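Local atomic coordinates of StiE protein (PDB entry 6ECX), a protein that transfers a methyl group from S-adenosylmethionine to an oxygen of a polyketide intermediate, as the O-methyltransferase domain of a multifunctional polyketide synthase. Residues D116-G122 and R142-S148; L103-E108 and R135-I141; F176-D180 and L220-L226. All coordinates share one frame; numbering follows the deposited sequence.

Overall arrangement
Interaction 1 is where S-adenosylmethionine is held: the ends of two neighbouring parallel strands meet its adenine and ribose. Interaction 2 lies at the far end of the same strands, about 15 Å away between centres, and joins interaction 1 through L103, whose CD1 packs 3.7 Å from G117 CA. The L103 side chain remains about 9 Å from the ligand. Interaction 3 follows later in the chain, about 20 Å from interaction 1 between centres, and is tied to it by a probable hydrogen bond of 2.9 Å from N178 ND2 to S148 O. Interactions 2 and 3 do not touch; their nearest atoms are about 13 Å apart.

Interaction 1: residues D116-G122 and R142-S148; sequences DGYTISG and RIFQRDS. With SAM (S-adenosylmethionine), chain B.
Y118 and R146 meet twice, first through carbon and then through nitrogen. R146 CB sits over the centre of the phenol ring, 3.7 Å from the centroid, a CH-pi contact almost along the ring normal. From there the arginine chain, bent at chi2 (-134°) and chi3, bows off that face and returns on the same side, bringing NE and NH2 to Y118 OH. The NE to OH bond is 3.0 Å, and the guanidinium stands nearly perpendicular to the phenol ring. D152 O is a further partner of this hydroxyl.

F144 slants across Y118, its CB against Y118 CD1, the ring planes 75° apart. R146 NH2 hangs over the rim of one face of the F144 ring, while F144 CZ itself lies over the rim of one face of the R142 guanidinium. That arginine runs beside D116 and grips it side-on: NE reaches OD1 at 2.8 Å and NH2 reaches OD2 at 2.9 Å. Both nitrogens come in from above the carboxylate plane, and Y157 OH shares OD2.

Beneath these side chains is a beta-alpha-beta unit of the Rossmann-like methyltransferase fold: strand 114-119 crosses through helix 122-134 to strand 141-145, an edge strand of the sheet. G117 N bonds to R142 O, F144 N to G117 O and T119 N to F144 O, the regular parallel ladder.

Beyond the strand ends the two loops take up the adenine of S-adenosylmethionine. S148 N gives its hydrogen to SAM N1 at 2.9 Å, in an almost straight line, and D147 OD1 accepts from SAM N6 at 3.0 Å. I120 lays CG2 and CD1 over the face of the adenine, CG2 being 3.4 Å from SAM N1. K150 pairs with D147 OD2, and the hydroxyl of S148 is bonded to F95 O.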
loop_
_atom_site.group_PDB
_atom_site.type_symbol
_atom_site.label_atom_id
_atom_site.label_comp_id
_atom_site.label_asym_id
_atom_site.label_seq_id
_atom_site.Cartn_x
_atom_site.Cartn_y
_atom_site.Cartn_z
ATOM N N ASP A 116 -12.875 -5.963 -8.015
ATOM C CA ASP A 116 -12.632 -5.002 -9.086
ATOM C C ASP A 116 -11.351 -4.235 -8.803
ATOM O O ASP A 116 -11.029 -3.951 -7.648
ATOM C CB ASP A 116 -13.803 -4.015 -9.224
ATOM C CG ASP A 116 -15.100 -4.715 -9.631
ATOM O OD1 ASP A 116 -15.001 -5.633 -10.464
ATOM O OD2 ASP A 116 -16.194 -4.378 -9.106
ATOM N N GLY A 117 -10.621 -3.892 -9.852
ATOM C CA GLY A 117 -9.420 -3.082 -9.707
ATOM C C GLY A 117 -9.453 -1.884 -10.630
ATOM O O GLY A 117 -9.933 -1.974 -11.764
ATOM N N TYR A 118 -8.956 -0.749 -10.128
ATOM C CA TYR A 118 -8.712 0.445 -10.937
ATOM C C TYR A 118 -7.217 0.721 -10.978
ATOM O O TYR A 118 -6.533 0.634 -9.952
ATOM C CB TYR A 118 -9.394 1.701 -10.365
ATOM C CG TYR A 118 -10.851 1.949 -10.693
ATOM C CD1 TYR A 118 -11.627 0.991 -11.314
ATOM C CD2 TYR A 118 -11.457 3.164 -10.344
ATOM C CE1 TYR A 118 -12.949 1.231 -11.599
ATOM C CE2 TYR A 118 -12.789 3.409 -10.629
ATOM C CZ TYR A 118 -13.527 2.429 -11.266
ATOM O OH TYR A 118 -14.855 2.640 -11.574
ATOM N N THR A 119 -6.712 1.063 -12.158
ATOM C CA THR A 119 -5.383 1.639 -12.290
ATOM C C THR A 119 -5.432 2.685 -13.393
ATOM O O THR A 119 -6.194 2.554 -14.351
ATOM C CB THR A 119 -4.320 0.574 -12.613
ATOM O OG1 THR A 119 -3.042 1.199 -12.809
ATOM C CG2 THR A 119 -4.699 -0.192 -13.871
ATOM N N ILE A 120 -4.622 3.740 -13.255
ATOM C CA ILE A 120 -4.588 4.759 -14.300
ATOM C C ILE A 120 -3.617 4.401 -15.410
ATOM O O ILE A 120 -3.645 5.041 -16.474
ATOM C CB ILE A 120 -4.225 6.152 -13.748
ATOM C CG1 ILE A 120 -2.874 6.116 -13.037
ATOM C CG2 ILE A 120 -5.330 6.676 -12.846
ATOM C CD1 ILE A 120 -2.467 7.453 -12.460
ATOM N N SER A 121 -2.767 3.397 -15.207
ATOM C CA SER A 121 -1.825 2.978 -16.240
ATOM C C SER A 121 -2.506 2.033 -17.223
ATOM O O SER A 121 -2.968 0.950 -16.835
ATOM C CB SER A 121 -0.618 2.300 -15.600
ATOM O OG SER A 121 0.176 1.659 -16.585
ATOM N N GLY A 122 -2.563 2.441 -18.497
ATOM C CA GLY A 122 -3.042 1.541 -19.535
ATOM C C GLY A 122 -2.235 0.259 -19.614
ATOM O O GLY A 122 -2.794 -0.830 -19.785
ATOM N N ARG A 142 -12.693 -7.872 -12.371
ATOM C CA ARG A 142 -12.730 -6.906 -13.467
ATOM C C ARG A 142 -11.666 -5.839 -13.244
ATOM O O ARG A 142 -11.435 -5.399 -12.109
ATOM C CB ARG A 142 -14.104 -6.242 -13.612
ATOM C CG ARG A 142 -15.270 -7.193 -13.837
ATOM C CD ARG A 142 -16.569 -6.407 -13.875
ATOM N NE ARG A 142 -16.801 -5.661 -12.637
ATOM C CZ ARG A 142 -17.808 -4.809 -12.478
ATOM N NH1 ARG A 142 -18.650 -4.609 -13.482
ATOM N NH2 ARG A 142 -17.990 -4.170 -11.331
ATOM N N ILE A 143 -11.029 -5.427 -14.335
ATOM C CA ILE A 143 -9.967 -4.428 -14.331
ATOM C C ILE A 143 -10.416 -3.239 -15.167
ATOM O O ILE A 143 -10.982 -3.413 -16.251
ATOM C CB ILE A 143 -8.648 -4.996 -14.895
ATOM C CG1 ILE A 143 -8.253 -6.276 -14.146
ATOM C CG2 ILE A 143 -7.545 -3.940 -14.832
ATOM C CD1 ILE A 143 -7.891 -6.015 -12.669
ATOM N N PHE A 144 -10.159 -2.032 -14.669
ATOM C CA PHE A 144 -10.507 -0.824 -15.405
ATOM C C PHE A 144 -9.348 0.153 -15.348
ATOM O O PHE A 144 -8.726 0.323 -14.297
ATOM C CB PHE A 144 -11.756 -0.133 -14.831
ATOM C CG PHE A 144 -12.982 -1.011 -14.756
ATOM C CD1 PHE A 144 -13.202 -1.836 -13.651
ATOM C CD2 PHE A 144 -13.938 -0.973 -15.761
ATOM C CE1 PHE A 144 -14.344 -2.620 -13.565
ATOM C CE2 PHE A 144 -15.083 -1.755 -15.684
ATOM C CZ PHE A 144 -15.288 -2.578 -14.585
ATOM N N GLN A 145 -9.063 0.787 -16.482
ATOM C CA GLN A 145 -8.164 1.934 -16.529
ATOM C C GLN A 145 -9.005 3.153 -16.182
ATOM O O GLN A 145 -9.620 3.779 -17.044
ATOM C CB GLN A 145 -7.505 2.073 -17.902
ATOM C CG GLN A 145 -6.359 3.087 -17.919
ATOM C CD GLN A 145 -5.938 3.474 -19.326
ATOM O OE1 GLN A 145 -6.527 3.020 -20.307
ATOM N NE2 GLN A 145 -4.916 4.311 -19.430
ATOM N N ARG A 146 -9.059 3.481 -14.890
ATOM C CA ARG A 146 -9.895 4.569 -14.409
ATOM C C ARG A 146 -9.195 5.243 -13.236
ATOM O O ARG A 146 -8.283 4.682 -12.622
ATOM C CB ARG A 146 -11.304 4.079 -14.007
ATOM C CG ARG A 146 -12.077 3.410 -15.149
ATOM C CD ARG A 146 -13.503 3.895 -15.261
ATOM N NE ARG A 146 -14.408 3.066 -14.486
ATOM C CZ ARG A 146 -15.388 2.332 -15.002
ATOM N NH1 ARG A 146 -15.612 2.334 -16.304
ATOM N NH2 ARG A 146 -16.162 1.610 -14.203
ATOM N N ASP A 147 -9.618 6.471 -12.954
ATOM C CA ASP A 147 -8.993 7.317 -11.944
ATOM C C ASP A 147 -9.862 7.304 -10.696
ATOM O O ASP A 147 -10.999 7.784 -10.722
ATOM C CB ASP A 147 -8.817 8.744 -12.475
ATOM C CG ASP A 147 -8.082 9.662 -11.495
ATOM O OD1 ASP A 147 -8.175 9.470 -10.258
ATOM O OD2 ASP A 147 -7.407 10.596 -11.979
ATOM N N SER A 148 -9.304 6.777 -9.600
ATOM C CA SER A 148 -10.052 6.538 -8.368
ATOM C C SER A 148 -10.515 7.822 -7.684
ATOM O O SER A 148 -11.379 7.757 -6.805
ATOM C CB SER A 148 -9.196 5.711 -7.406
ATOM O OG SER A 148 -8.899 4.434 -7.951
HETATM N N SAM B . -1.243 -1.724 -4.911
HETATM C CA SAM B . -0.318 -2.298 -5.880
HETATM C C SAM B . 0.735 -3.151 -5.185
HETATM O O SAM B . 0.860 -3.070 -3.966
HETATM O OXT SAM B . 1.470 -3.929 -5.802
HETATM C CB SAM B . 0.343 -1.196 -6.689
HETATM C CG SAM B . 0.958 -0.078 -5.856
HETATM S SD SAM B . 1.886 1.056 -6.922
HETATM C CE SAM B . 3.180 1.613 -5.783
HETATM C "C5'" SAM B . 0.747 2.451 -7.106
HETATM C "C4'" SAM B . -0.463 2.116 -7.981
HETATM O "O4'" SAM B . -1.488 3.094 -7.884
HETATM C "C3'" SAM B . -0.170 1.985 -9.473
HETATM O "O3'" SAM B . -0.832 0.807 -9.896
HETATM C "C2'" SAM B . -0.851 3.188 -10.112
HETATM O "O2'" SAM B . -1.324 2.961 -11.426
HETATM C "C1'" SAM B . -2.025 3.381 -9.162
HETATM N N9 SAM B . -2.639 4.723 -9.153
HETATM C C8 SAM B . -1.997 5.912 -8.902
HETATM N N7 SAM B . -2.914 6.912 -8.946
HETATM C C5 SAM B . -4.127 6.388 -9.231
HETATM C C6 SAM B . -5.382 6.947 -9.391
HETATM N N6 SAM B . -5.567 8.261 -9.273
HETATM N N1 SAM B . -6.468 6.135 -9.678
HETATM C C2 SAM B . -6.306 4.774 -9.794
HETATM N N3 SAM B . -5.051 4.228 -9.629
HETATM C C4 SAM B . -3.973 5.011 -9.358
#

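Interaction 2: residues L103-E108 and R135-I141; sequences LIILGE and RGLQNRI
R135 runs its side chain across I104 and E108. CB passes 4.1 Å from E108 OE2, and CG comes closer to the same oxygen. A bend at chi2 (140°) then turns the chain toward the helix, where CD presses on I104 CG2 at 3.4 Å and NE lies just beyond. The I104 and R135 side chains cross at about a right angle. At the tip, NH2 bonds to R131 O in the preceding helix. NE and E108 OE2 stay 4.4 Å apart, too far for a salt bridge. A water hydrogen-bonds to R135 O and, weakly, to E108 OE2.

Deeper in, L137 puts CD1 against E108 CG, and G107, with no side chain, lets L137 CD2 come up to its carbonyl. I141 CD1 lies 3.5 Å from L103 O and also packs on I104. R140 points NH1 at G107 O from above the carbonyl plane; the 2.5 Å separation is so short that its exact value is doubtful. R140 NH2 bonds to L113 O.

The segment 135-141 leaves helix 122-134 through a Schellman motif with G136 at C-prime, and leads into strand 141-145. The loop thus lies against helix 101-109 just after the end of helix 122-134, with L115 of strand 114-119 touching both L103 and I141.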
loop_
_atom_site.group_PDB
_atom_site.type_symbol
_atom_site.label_atom_id
_atom_site.label_comp_id
_atom_site.label_asym_id
_atom_site.label_seq_id
_atom_site.Cartn_x
_atom_site.Cartn_y
_atom_site.Cartn_z
ATOM N N LEU A 103 -5.307 -8.751 -6.022
ATOM C CA LEU A 103 -6.627 -9.234 -6.435
ATOM C C LEU A 103 -6.585 -10.695 -6.832
ATOM O O LEU A 103 -7.499 -11.463 -6.509
ATOM C CB LEU A 103 -7.158 -8.410 -7.604
ATOM C CG LEU A 103 -7.512 -6.954 -7.305
ATOM C CD1 LEU A 103 -7.894 -6.232 -8.585
ATOM C CD2 LEU A 103 -8.631 -6.891 -6.290
ATOM N N ILE A 104 -5.548 -11.093 -7.570
ATOM C CA ILE A 104 -5.466 -12.472 -8.043
ATOM C C ILE A 104 -5.282 -13.438 -6.869
ATOM O O ILE A 104 -5.919 -14.500 -6.811
ATOM C CB ILE A 104 -4.327 -12.594 -9.067
ATOM C CG1 ILE A 104 -4.739 -11.924 -10.399
ATOM C CG2 ILE A 104 -3.914 -14.055 -9.222
ATOM C CD1 ILE A 104 -3.596 -11.777 -11.384
ATOM N N ILE A 105 -4.389 -13.100 -5.937
ATOM C CA ILE A 105 -4.164 -13.954 -4.776
ATOM C C ILE A 105 -5.449 -14.099 -3.964
ATOM O O ILE A 105 -5.818 -15.203 -3.548
ATOM C CB ILE A 105 -3.009 -13.394 -3.927
ATOM C CG1 ILE A 105 -1.677 -13.600 -4.656
ATOM C CG2 ILE A 105 -2.987 -14.037 -2.542
ATOM C CD1 ILE A 105 -0.532 -12.843 -4.027
ATOM N N LEU A 106 -6.150 -12.988 -3.733
ATOM C CA LEU A 106 -7.422 -13.052 -3.019
ATOM C C LEU A 106 -8.428 -13.913 -3.776
ATOM O O LEU A 106 -9.083 -14.782 -3.186
ATOM C CB LEU A 106 -7.966 -11.635 -2.800
ATOM C CG LEU A 106 -7.178 -10.796 -1.787
ATOM C CD1 LEU A 106 -7.689 -9.369 -1.754
ATOM C CD2 LEU A 106 -7.285 -11.402 -0.378
ATOM N N GLY A 107 -8.523 -13.724 -5.096
ATOM C CA GLY A 107 -9.493 -14.482 -5.877
ATOM C C GLY A 107 -9.176 -15.964 -5.949
ATOM O O GLY A 107 -10.084 -16.808 -5.942
ATOM N N GLU A 108 -7.885 -16.302 -6.049
ATOM C CA GLU A 108 -7.469 -17.701 -6.113
ATOM C C GLU A 108 -7.751 -18.417 -4.804
ATOM O O GLU A 108 -8.185 -19.576 -4.797
ATOM C CB GLU A 108 -5.978 -17.792 -6.439
ATOM C CG GLU A 108 -5.645 -17.789 -7.912
ATOM C CD GLU A 108 -4.150 -17.848 -8.165
ATOM O OE1 GLU A 108 -3.392 -17.275 -7.353
ATOM O OE2 GLU A 108 -3.739 -18.466 -9.173
ATOM N N ARG A 135 -5.267 -17.141 -15.206
ATOM C CA ARG A 135 -5.621 -17.893 -14.015
ATOM C C ARG A 135 -7.104 -18.272 -13.964
ATOM O O ARG A 135 -7.548 -18.841 -12.961
ATOM C CB ARG A 135 -5.212 -17.094 -12.779
ATOM C CG ARG A 135 -3.694 -17.100 -12.566
ATOM C CD ARG A 135 -3.179 -15.747 -12.122
ATOM N NE ARG A 135 -1.723 -15.714 -11.978
ATOM C CZ ARG A 135 -0.884 -15.307 -12.927
ATOM N NH1 ARG A 135 0.424 -15.311 -12.703
ATOM N NH2 ARG A 135 -1.350 -14.895 -14.102
ATOM N N GLY A 136 -7.867 -17.992 -15.022
ATOM C CA GLY A 136 -9.275 -18.359 -15.051
ATOM C C GLY A 136 -10.163 -17.573 -14.104
ATOM O O GLY A 136 -11.203 -18.078 -13.673
ATOM N N LEU A 137 -9.783 -16.346 -13.771
ATOM C CA LEU A 137 -10.521 -15.520 -12.826
ATOM C C LEU A 137 -11.327 -14.414 -13.500
ATOM O O LEU A 137 -11.837 -13.529 -12.808
ATOM C CB LEU A 137 -9.549 -14.910 -11.816
ATOM C CG LEU A 137 -8.834 -15.919 -10.904
ATOM C CD1 LEU A 137 -7.562 -15.315 -10.315
ATOM C CD2 LEU A 137 -9.793 -16.314 -9.802
ATOM N N GLN A 138 -11.468 -14.439 -14.827
ATOM C CA GLN A 138 -12.135 -13.334 -15.507
ATOM C C GLN A 138 -13.622 -13.257 -15.187
ATOM O O GLN A 138 -14.261 -12.264 -15.528
ATOM C CB GLN A 138 -11.936 -13.432 -17.028
ATOM C CG GLN A 138 -12.686 -14.572 -17.727
ATOM C CD GLN A 138 -11.954 -15.900 -17.633
ATOM O OE1 GLN A 138 -11.104 -16.089 -16.754
ATOM N NE2 GLN A 138 -12.266 -16.822 -18.547
ATOM N N ASN A 139 -14.195 -14.258 -14.539
ATOM C CA ASN A 139 -15.588 -14.136 -14.148
ATOM C C ASN A 139 -15.757 -13.464 -12.804
ATOM O O ASN A 139 -16.865 -13.009 -12.498
ATOM C CB ASN A 139 -16.257 -15.509 -14.140
ATOM C CG ASN A 139 -16.105 -16.195 -15.450
ATOM O OD1 ASN A 139 -15.551 -17.293 -15.543
ATOM N ND2 ASN A 139 -16.570 -15.533 -16.499
ATOM N N ARG A 140 -14.686 -13.374 -12.006
ATOM C CA ARG A 140 -14.771 -12.748 -10.705
ATOM C C ARG A 140 -13.937 -11.478 -10.547
ATOM O O ARG A 140 -14.166 -10.746 -9.579
ATOM C CB ARG A 140 -14.376 -13.743 -9.606
ATOM C CG ARG A 140 -15.143 -15.069 -9.717
ATOM C CD ARG A 140 -15.089 -15.851 -8.416
ATOM N NE ARG A 140 -13.924 -16.720 -8.355
ATOM C CZ ARG A 140 -12.894 -16.564 -7.534
ATOM N NH1 ARG A 140 -11.894 -17.437 -7.589
ATOM N NH2 ARG A 140 -12.859 -15.548 -6.665
ATOM N N ILE A 141 -12.994 -11.189 -11.448
ATOM C CA ILE A 141 -12.138 -10.007 -11.325
ATOM C C ILE A 141 -12.316 -9.137 -12.567
ATOM O O ILE A 141 -12.094 -9.602 -13.692
ATOM C CB ILE A 141 -10.662 -10.389 -11.141
ATOM C CG1 ILE A 141 -10.485 -11.276 -9.913
ATOM C CG2 ILE A 141 -9.761 -9.134 -11.015
ATOM C CD1 ILE A 141 -9.044 -11.613 -9.633
HETATM O O HOH W 1 -6.580 -19.556 -10.485
#

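Interaction 3: residues F176-D180 and L220-L226; sequences FSNID and LFSSNHL
The F176 ring has a neighbour on each face. L220 CB lies toward the rim of one face, I179 CD1 of its own helix toward the rim of the other, and L226 CD1 meets the edge in the ring plane, 3.5 Å from CD2. F221 approaches from a further side: its CE1 is 3.5 Å from F176 CE2, with the rings inclined at 48°. F176 in turn touches the F221 ring at its edge.

The H225 ring presents its edge to D180. ND1 donates to D180 OD2 at 2.7 Å, in a nearly straight bond lying in the imidazole plane and arriving on the syn side of the carboxylate, though tilted out of the carboxylate plane. D180 swings its carboxylate across to H225 because its CG stands opposite the backbone N (chi1 -176°).

N224 lies between these two groups. Its ND2 bonds in plane to a lone pair of L220 O at 3.0 Å, so the amide is fixed against the end of helix 214-222, and its OD1 comes over S177 CA. Here the chain turns from that helix into strand 226-233; F221 O receives both N224 N and L226 N, from opposite faces of its plane. The turn thus rests against helix 172-181.

A water donates to D180 OD2 at 2.6 Å and to N224 OD1, while K292 forms a salt bridge with D180 OD1. With histidine, water and lysine as partners, the carboxylate is probably ionised, and its charge would favour a proton on H225 ND1.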
loop_
_atom_site.group_PDB
_atom_site.type_symbol
_atom_site.label_atom_id
_atom_site.label_comp_id
_atom_site.label_asym_id
_atom_site.label_seq_id
_atom_site.Cartn_x
_atom_site.Cartn_y
_atom_site.Cartn_z
ATOM N N PHE A 176 -11.645 9.857 -1.067
ATOM C CA PHE A 176 -12.286 9.267 0.109
ATOM C C PHE A 176 -13.803 9.402 0.063
ATOM O O PHE A 176 -14.500 8.576 0.651
ATOM C CB PHE A 176 -11.678 9.854 1.387
ATOM C CG PHE A 176 -10.416 9.145 1.792
ATOM C CD1 PHE A 176 -9.196 9.491 1.219
ATOM C CD2 PHE A 176 -10.455 8.059 2.649
ATOM C CE1 PHE A 176 -8.046 8.803 1.540
ATOM C CE2 PHE A 176 -9.289 7.366 2.967
ATOM C CZ PHE A 176 -8.094 7.733 2.408
ATOM N N SER A 177 -14.331 10.376 -0.677
ATOM C CA SER A 177 -15.759 10.391 -0.966
ATOM C C SER A 177 -16.148 9.188 -1.814
ATOM O O SER A 177 -17.158 8.519 -1.547
ATOM C CB SER A 177 -16.126 11.705 -1.667
ATOM O OG SER A 177 -17.402 11.640 -2.278
ATOM N N ASN A 178 -15.348 8.894 -2.845
ATOM C CA ASN A 178 -15.585 7.708 -3.669
ATOM C C ASN A 178 -15.533 6.427 -2.832
ATOM O O ASN A 178 -16.331 5.505 -3.032
ATOM C CB ASN A 178 -14.543 7.661 -4.790
ATOM C CG ASN A 178 -14.962 6.781 -5.954
ATOM O OD1 ASN A 178 -16.073 6.235 -5.987
ATOM N ND2 ASN A 178 -14.069 6.654 -6.938
ATOM N N ILE A 179 -14.589 6.341 -1.899
ATOM C CA ILE A 179 -14.519 5.160 -1.040
ATOM C C ILE A 179 -15.785 5.051 -0.193
ATOM O O ILE A 179 -16.448 4.002 -0.154
ATOM C CB ILE A 179 -13.256 5.210 -0.154
ATOM C CG1 ILE A 179 -11.992 5.022 -1.010
ATOM C CG2 ILE A 179 -13.346 4.129 0.939
ATOM C CD1 ILE A 179 -10.683 5.311 -0.276
ATOM N N ASP A 180 -16.144 6.147 0.478
ATOM C CA ASP A 180 -17.343 6.193 1.315
ATOM C C ASP A 180 -18.594 5.782 0.537
ATOM O O ASP A 180 -19.329 4.887 0.951
ATOM C CB ASP A 180 -17.496 7.611 1.890
ATOM C CG ASP A 180 -18.660 7.741 2.844
ATOM O OD1 ASP A 180 -19.197 6.697 3.259
ATOM O OD2 ASP A 180 -19.029 8.890 3.172
ATOM N N LEU A 220 -9.689 13.410 6.511
ATOM C CA LEU A 220 -10.188 12.617 5.392
ATOM C C LEU A 220 -11.088 11.490 5.867
ATOM O O LEU A 220 -12.145 11.237 5.274
ATOM C CB LEU A 220 -9.025 12.034 4.588
ATOM C CG LEU A 220 -8.225 13.042 3.755
ATOM C CD1 LEU A 220 -6.978 12.369 3.214
ATOM C CD2 LEU A 220 -9.094 13.565 2.628
ATOM N N PHE A 221 -10.650 10.748 6.888
ATOM C CA PHE A 221 -11.478 9.640 7.378
ATOM C C PHE A 221 -12.786 10.170 7.950
ATOM O O PHE A 221 -13.867 9.711 7.584
ATOM C CB PHE A 221 -10.746 8.829 8.459
ATOM C CG PHE A 221 -9.516 8.086 7.976
ATOM C CD1 PHE A 221 -9.206 8.007 6.624
ATOM C CD2 PHE A 221 -8.654 7.490 8.897
ATOM C CE1 PHE A 221 -8.059 7.327 6.196
ATOM C CE2 PHE A 221 -7.512 6.816 8.486
ATOM C CZ PHE A 221 -7.204 6.734 7.133
ATOM N N SER A 222 -12.700 11.160 8.840
ATOM C CA SER A 222 -13.861 11.557 9.646
ATOM C C SER A 222 -14.919 12.284 8.833
ATOM O O SER A 222 -16.101 12.236 9.194
ATOM C CB SER A 222 -13.427 12.467 10.797
ATOM O OG SER A 222 -12.332 11.908 11.495
ATOM N N SER A 223 -14.507 13.024 7.798
ATOM C CA SER A 223 -15.417 13.683 6.860
ATOM C C SER A 223 -16.095 12.699 5.922
ATOM O O SER A 223 -17.012 13.091 5.188
ATOM C CB SER A 223 -14.665 14.715 6.005
ATOM O OG SER A 223 -13.923 15.573 6.845
ATOM N N ASN A 224 -15.641 11.451 5.894
ATOM C CA ASN A 224 -16.164 10.471 4.956
ATOM C C ASN A 224 -16.576 9.179 5.668
ATOM O O ASN A 224 -16.463 8.086 5.115
ATOM C CB ASN A 224 -15.137 10.240 3.845
ATOM C CG ASN A 224 -14.988 11.476 2.958
ATOM O OD1 ASN A 224 -15.861 11.740 2.143
ATOM N ND2 ASN A 224 -13.922 12.259 3.151
ATOM N N HIS A 225 -17.048 9.298 6.908
ATOM C CA HIS A 225 -17.679 8.186 7.624
ATOM C C HIS A 225 -16.721 7.019 7.831
ATOM O O HIS A 225 -17.124 5.857 7.775
ATOM C CB HIS A 225 -18.949 7.708 6.903
ATOM C CG HIS A 225 -19.977 8.783 6.720
ATOM N ND1 HIS A 225 -20.213 9.389 5.504
ATOM C CD2 HIS A 225 -20.810 9.380 7.606
ATOM C CE1 HIS A 225 -21.146 10.313 5.650
ATOM N NE2 HIS A 225 -21.524 10.327 6.916
ATOM N N LEU A 226 -15.454 7.312 8.127
ATOM C CA LEU A 226 -14.449 6.268 8.301
ATOM C C LEU A 226 -13.820 6.384 9.676
ATOM O O LEU A 226 -13.443 7.484 10.104
ATOM C CB LEU A 226 -13.365 6.353 7.208
ATOM C CG LEU A 226 -13.857 6.099 5.781
ATOM C CD1 LEU A 226 -12.820 6.528 4.737
ATOM C CD2 LEU A 226 -14.233 4.621 5.597
HETATM O O HOH W 2 -18.511 11.231 2.076
#